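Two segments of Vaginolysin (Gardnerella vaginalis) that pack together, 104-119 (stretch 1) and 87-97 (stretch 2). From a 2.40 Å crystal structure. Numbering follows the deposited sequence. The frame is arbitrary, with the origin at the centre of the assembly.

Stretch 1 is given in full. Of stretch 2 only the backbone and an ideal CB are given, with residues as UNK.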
# COMPACT_ATOMS: atom_id res chain seq x y z
N ASN A 104 1.11 -38.93 8.15
CA ASN A 104 1.00 -39.71 6.92
C ASN A 104 1.80 -41.01 7.00
O ASN A 104 2.24 -41.53 5.98
CB ASN A 104 1.45 -38.89 5.71
CG ASN A 104 0.64 -39.21 4.46
OD1 ASN A 104 -0.49 -39.69 4.54
ND2 ASN A 104 1.22 -38.95 3.30
N MET A 105 1.98 -41.53 8.21
CA MET A 105 2.61 -42.84 8.42
C MET A 105 1.71 -43.68 9.32
O MET A 105 2.12 -44.12 10.40
CB MET A 105 4.00 -42.67 9.04
CG MET A 105 5.06 -42.21 8.05
SD MET A 105 5.27 -43.33 6.66
CE MET A 105 5.65 -44.87 7.50
N PRO A 106 0.48 -43.93 8.90
CA PRO A 106 -0.47 -44.61 9.78
C PRO A 106 -0.02 -46.02 10.12
O PRO A 106 0.61 -46.71 9.31
CB PRO A 106 -1.77 -44.62 8.97
CG PRO A 106 -1.32 -44.57 7.55
CD PRO A 106 -0.07 -43.74 7.54
N SER A 107 -0.34 -46.44 11.34
CA SER A 107 -0.08 -47.79 11.80
C SER A 107 -1.39 -48.55 11.88
O SER A 107 -2.42 -48.01 12.29
CB SER A 107 0.61 -47.79 13.17
OG SER A 107 -0.20 -47.16 14.15
N LEU A 108 -1.35 -49.82 11.47
CA LEU A 108 -2.56 -50.63 11.44
C LEU A 108 -3.02 -50.97 12.85
O LEU A 108 -2.25 -50.96 13.81
CB LEU A 108 -2.31 -51.92 10.65
CG LEU A 108 -1.87 -51.73 9.20
CD1 LEU A 108 -1.32 -53.03 8.64
CD2 LEU A 108 -3.02 -51.23 8.35
N ILE A 109 -4.31 -51.27 12.96
CA ILE A 109 -4.88 -51.86 14.17
C ILE A 109 -4.96 -53.36 13.92
O ILE A 109 -5.74 -53.81 13.07
CB ILE A 109 -6.26 -51.28 14.50
CG1 ILE A 109 -6.16 -49.77 14.72
CG2 ILE A 109 -6.83 -51.95 15.75
CD1 ILE A 109 -7.50 -49.07 14.75
N SER A 110 -4.15 -54.13 14.63
CA SER A 110 -4.19 -55.58 14.51
C SER A 110 -5.42 -56.10 15.23
O SER A 110 -5.62 -55.82 16.42
CB SER A 110 -2.92 -56.20 15.08
OG SER A 110 -1.91 -55.23 15.25
N ALA A 111 -6.25 -56.85 14.51
CA ALA A 111 -7.46 -57.41 15.09
C ALA A 111 -8.00 -58.46 14.13
O ALA A 111 -7.70 -58.44 12.93
CB ALA A 111 -8.52 -56.34 15.36
N ASN A 112 -8.78 -59.38 14.68
CA ASN A 112 -9.42 -60.38 13.84
C ASN A 112 -10.49 -59.71 12.99
O ASN A 112 -11.47 -59.18 13.52
CB ASN A 112 -10.04 -61.48 14.70
CG ASN A 112 -9.02 -62.14 15.61
OD1 ASN A 112 -7.83 -62.18 15.31
ND2 ASN A 112 -9.49 -62.67 16.74
N ARG A 113 -10.29 -59.71 11.68
CA ARG A 113 -11.14 -58.99 10.75
C ARG A 113 -12.18 -59.91 10.12
O ARG A 113 -12.06 -61.13 10.12
CB ARG A 113 -10.29 -58.34 9.64
CG ARG A 113 -9.37 -57.24 10.14
CD ARG A 113 -10.15 -56.01 10.57
NE ARG A 113 -10.92 -55.45 9.46
CZ ARG A 113 -10.41 -54.65 8.52
NH1 ARG A 113 -9.13 -54.32 8.55
NH2 ARG A 113 -11.19 -54.19 7.56
N ALA A 114 -13.21 -59.28 9.57
CA ALA A 114 -14.24 -59.95 8.79
C ALA A 114 -14.02 -59.70 7.31
O ALA A 114 -13.30 -58.78 6.93
CB ALA A 114 -15.63 -59.45 9.20
N PRO A 115 -14.63 -60.51 6.44
CA PRO A 115 -14.54 -60.21 5.00
C PRO A 115 -15.07 -58.82 4.70
O PRO A 115 -15.89 -58.27 5.44
CB PRO A 115 -15.41 -61.30 4.36
CG PRO A 115 -15.40 -62.42 5.34
CD PRO A 115 -15.33 -61.77 6.70
N ILE A 116 -14.59 -58.25 3.60
CA ILE A 116 -14.97 -56.91 3.19
C ILE A 116 -15.10 -56.88 1.68
O ILE A 116 -14.36 -57.56 0.96
CB ILE A 116 -13.95 -55.86 3.70
CG1 ILE A 116 -14.44 -54.44 3.41
CG2 ILE A 116 -12.58 -56.09 3.08
CD1 ILE A 116 -13.90 -53.43 4.39
N THR A 117 -16.04 -56.08 1.19
CA THR A 117 -16.34 -55.98 -0.23
C THR A 117 -15.79 -54.68 -0.78
O THR A 117 -16.10 -53.60 -0.27
CB THR A 117 -17.85 -56.07 -0.49
OG1 THR A 117 -18.34 -57.33 -0.04
CG2 THR A 117 -18.15 -55.91 -1.98
N LEU A 118 -14.98 -54.78 -1.83
CA LEU A 118 -14.42 -53.63 -2.52
C LEU A 118 -15.16 -53.41 -3.84
O LEU A 118 -15.74 -54.33 -4.41
CB LEU A 118 -12.93 -53.83 -2.80
CG LEU A 118 -12.11 -54.35 -1.62
CD1 LEU A 118 -10.65 -54.47 -2.03
CD2 LEU A 118 -12.26 -53.45 -0.41
N SER A 119 -15.12 -52.17 -4.31
CA SER A 119 -15.71 -51.82 -5.59
C SER A 119 -14.81 -50.84 -6.32
O SER A 119 -14.12 -50.02 -5.71
CB SER A 119 -17.10 -51.21 -5.44
OG SER A 119 -17.50 -50.66 -6.67
N UNK A 87 2.78 -49.56 2.41
CA UNK A 87 2.64 -50.84 3.10
C UNK A 87 1.34 -50.93 3.88
O UNK A 87 0.75 -52.01 3.98
CB UNK A 87 3.82 -51.06 4.04
N UNK A 88 0.86 -49.81 4.43
CA UNK A 88 -0.27 -49.82 5.34
C UNK A 88 -1.49 -49.10 4.78
O UNK A 88 -2.45 -48.85 5.52
CB UNK A 88 0.14 -49.18 6.67
N UNK A 89 -1.48 -48.76 3.50
CA UNK A 89 -2.59 -48.05 2.87
C UNK A 89 -3.23 -49.00 1.87
O UNK A 89 -2.64 -49.31 0.83
CB UNK A 89 -2.13 -46.76 2.19
N UNK A 90 -4.43 -49.46 2.19
CA UNK A 90 -5.21 -50.26 1.27
C UNK A 90 -6.68 -50.08 1.61
O UNK A 90 -7.01 -49.79 2.76
CB UNK A 90 -4.80 -51.73 1.33
N UNK A 91 -7.58 -50.21 0.63
CA UNK A 91 -9.01 -50.18 0.94
C UNK A 91 -9.36 -51.17 2.04
O UNK A 91 -9.08 -52.37 1.91
CB UNK A 91 -9.83 -50.48 -0.31
N UNK A 92 -9.95 -50.69 3.13
CA UNK A 92 -10.35 -51.55 4.23
C UNK A 92 -9.40 -51.60 5.40
O UNK A 92 -9.69 -52.31 6.38
CB UNK A 92 -10.55 -52.97 3.70
N UNK A 93 -8.28 -50.88 5.35
CA UNK A 93 -7.34 -50.89 6.46
C UNK A 93 -7.88 -50.05 7.62
O UNK A 93 -8.61 -49.08 7.43
CB UNK A 93 -5.97 -50.37 6.01
N UNK A 94 -7.50 -50.45 8.84
CA UNK A 94 -7.91 -49.76 10.06
C UNK A 94 -6.71 -49.05 10.66
O UNK A 94 -5.64 -49.64 10.82
CB UNK A 94 -8.52 -50.74 11.07
N UNK A 95 -6.90 -47.77 11.01
CA UNK A 95 -5.89 -46.99 11.71
C UNK A 95 -6.50 -46.38 12.96
O UNK A 95 -7.72 -46.41 13.17
CB UNK A 95 -5.31 -45.90 10.80
N UNK A 96 -5.64 -45.81 13.79
CA UNK A 96 -6.06 -44.89 14.83
C UNK A 96 -5.90 -43.46 14.32
O UNK A 96 -4.92 -43.13 13.66
CB UNK A 96 -5.26 -45.11 16.11
N UNK A 97 -6.89 -42.63 14.61
CA UNK A 97 -6.80 -41.20 14.32
C UNK A 97 -5.85 -40.59 15.34
O UNK A 97 -6.25 -39.95 16.32
CB UNK A 97 -8.17 -40.52 14.36

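Position 87 has nothing of stretch 1 near its ideal CB, so many residues would suit it. It is D87.

Position 88 points toward stretch 1. Its ideal CB lies 3.6 Å from P106 O and 4.1 Å from L108 CG. A long chain could run past the 105-107 backbone, and a polar end would meet a carbonyl; an aliphatic residue would also do. It is R88. R88 NE comes within 3.2 Å of P106 O, but the angle is too poor for a hydrogen bond.

Position 89 points sideways, with little to select a residue. V89 touches P106 only lightly.

Position 90 also points sideways. Only a long side chain would come near L108. Y90 does so: its OH lies 3.7 Å from L108 CD2.

Position 91 points toward stretch 1, with its ideal CB 3.8 Å from L118 CD2. Its phi of -53° allows proline, and a compact apolar residue would suit. P91 packs its CB 3.9 Å from L118 CD2.

Position 92 has phi/psi of 99/-1, in a type II turn from 90 to 93. An ideal CB would jam against the preceding carbonyl O and sit 3.5 Å from I116 CD1. Glycine is called for, and G92 it is. Its O accepts a hydrogen bond from R113 NH2 at 2.7 Å and a weak one from R113 NH1 at 3.0 Å.

Position 93 points sideways, its ideal CB 3.9 Å from L108 CD2. A small apolar residue fits. A93 makes that contact with its CB, and its N closes the turn on Y90 O at 3.1 Å.

Position 94 points toward I109 and R113. Its ideal CB is 4.1 Å from I109 CB and 4.4 Å from R113 NH1. Leucine, isoleucine, valine or methionine would be reasonable. L94 lays its CG over one face of the R113 guanidinium, 3.7 Å from NH1. The backbone adds a hydrogen bond, I109 N to L94 O, 3.0 Å.

Position 95 points away overall, yet its ideal CB is 4.2 Å from P106 CB. A large apolar or aromatic residue could cover the proline. F95 does: P106 CB sits over its ring face, 3.6 Å from the ring centroid. L108 CD2 meets the ring edge, 3.6 Å from F95 CE1.

Position 96 points sideways, and its ideal CB lies 4.8 Å from I109 CD1. A long chain could cover I109 and bring a polar end near S107 OG and L108 O. R96 places one guanidinium face over I109 CG1. A water accepts from R96 NH2 at 2.8 Å and hydrogen-bonds S110 OG at 3.2 Å.

Position 97 is out of reach; it is A97.

Stretch 2, residues 87-97: DRVYPGALFRA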
# COMPACT_ATOMS: atom_id res chain seq x y z
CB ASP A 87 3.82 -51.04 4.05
CG ASP A 87 5.04 -51.62 3.36
OD1 ASP A 87 4.88 -52.50 2.49
OD2 ASP A 87 6.17 -51.19 3.69
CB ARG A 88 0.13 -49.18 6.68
CG ARG A 88 1.38 -49.79 7.29
CD ARG A 88 2.50 -48.78 7.47
NE ARG A 88 2.98 -48.79 8.84
CZ ARG A 88 4.21 -48.44 9.21
NH1 ARG A 88 5.11 -48.06 8.31
NH2 ARG A 88 4.54 -48.48 10.49
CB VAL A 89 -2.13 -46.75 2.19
CG1 VAL A 89 -3.28 -46.10 1.44
CG2 VAL A 89 -1.56 -45.80 3.22
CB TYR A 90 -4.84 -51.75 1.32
CG TYR A 90 -4.77 -52.35 2.71
CD1 TYR A 90 -5.87 -52.99 3.27
CD2 TYR A 90 -3.60 -52.30 3.45
CE1 TYR A 90 -5.81 -53.55 4.53
CE2 TYR A 90 -3.53 -52.85 4.72
CZ TYR A 90 -4.64 -53.48 5.25
OH TYR A 90 -4.56 -54.03 6.51
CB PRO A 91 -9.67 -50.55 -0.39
CG PRO A 91 -8.67 -50.18 -1.43
CD PRO A 91 -7.32 -50.38 -0.81
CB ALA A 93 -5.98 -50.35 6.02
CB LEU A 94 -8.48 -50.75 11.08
CG LEU A 94 -9.83 -51.40 10.76
CD1 LEU A 94 -10.13 -52.48 11.77
CD2 LEU A 94 -10.94 -50.36 10.74
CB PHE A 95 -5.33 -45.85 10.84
CG PHE A 95 -4.96 -46.26 9.45
CD1 PHE A 95 -4.24 -47.42 9.21
CD2 PHE A 95 -5.33 -45.48 8.37
CE1 PHE A 95 -3.89 -47.78 7.92
CE2 PHE A 95 -5.00 -45.84 7.09
CZ PHE A 95 -4.28 -46.99 6.86
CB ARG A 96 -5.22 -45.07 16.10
CG ARG A 96 -5.47 -46.38 16.81
CD ARG A 96 -4.37 -46.68 17.82
NE ARG A 96 -4.37 -48.10 18.17
CZ ARG A 96 -3.54 -49.01 17.65
NH1 ARG A 96 -2.62 -48.66 16.76
NH2 ARG A 96 -3.63 -50.28 18.04
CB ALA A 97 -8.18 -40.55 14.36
O HOH W 1 -2.52 -52.71 17.19
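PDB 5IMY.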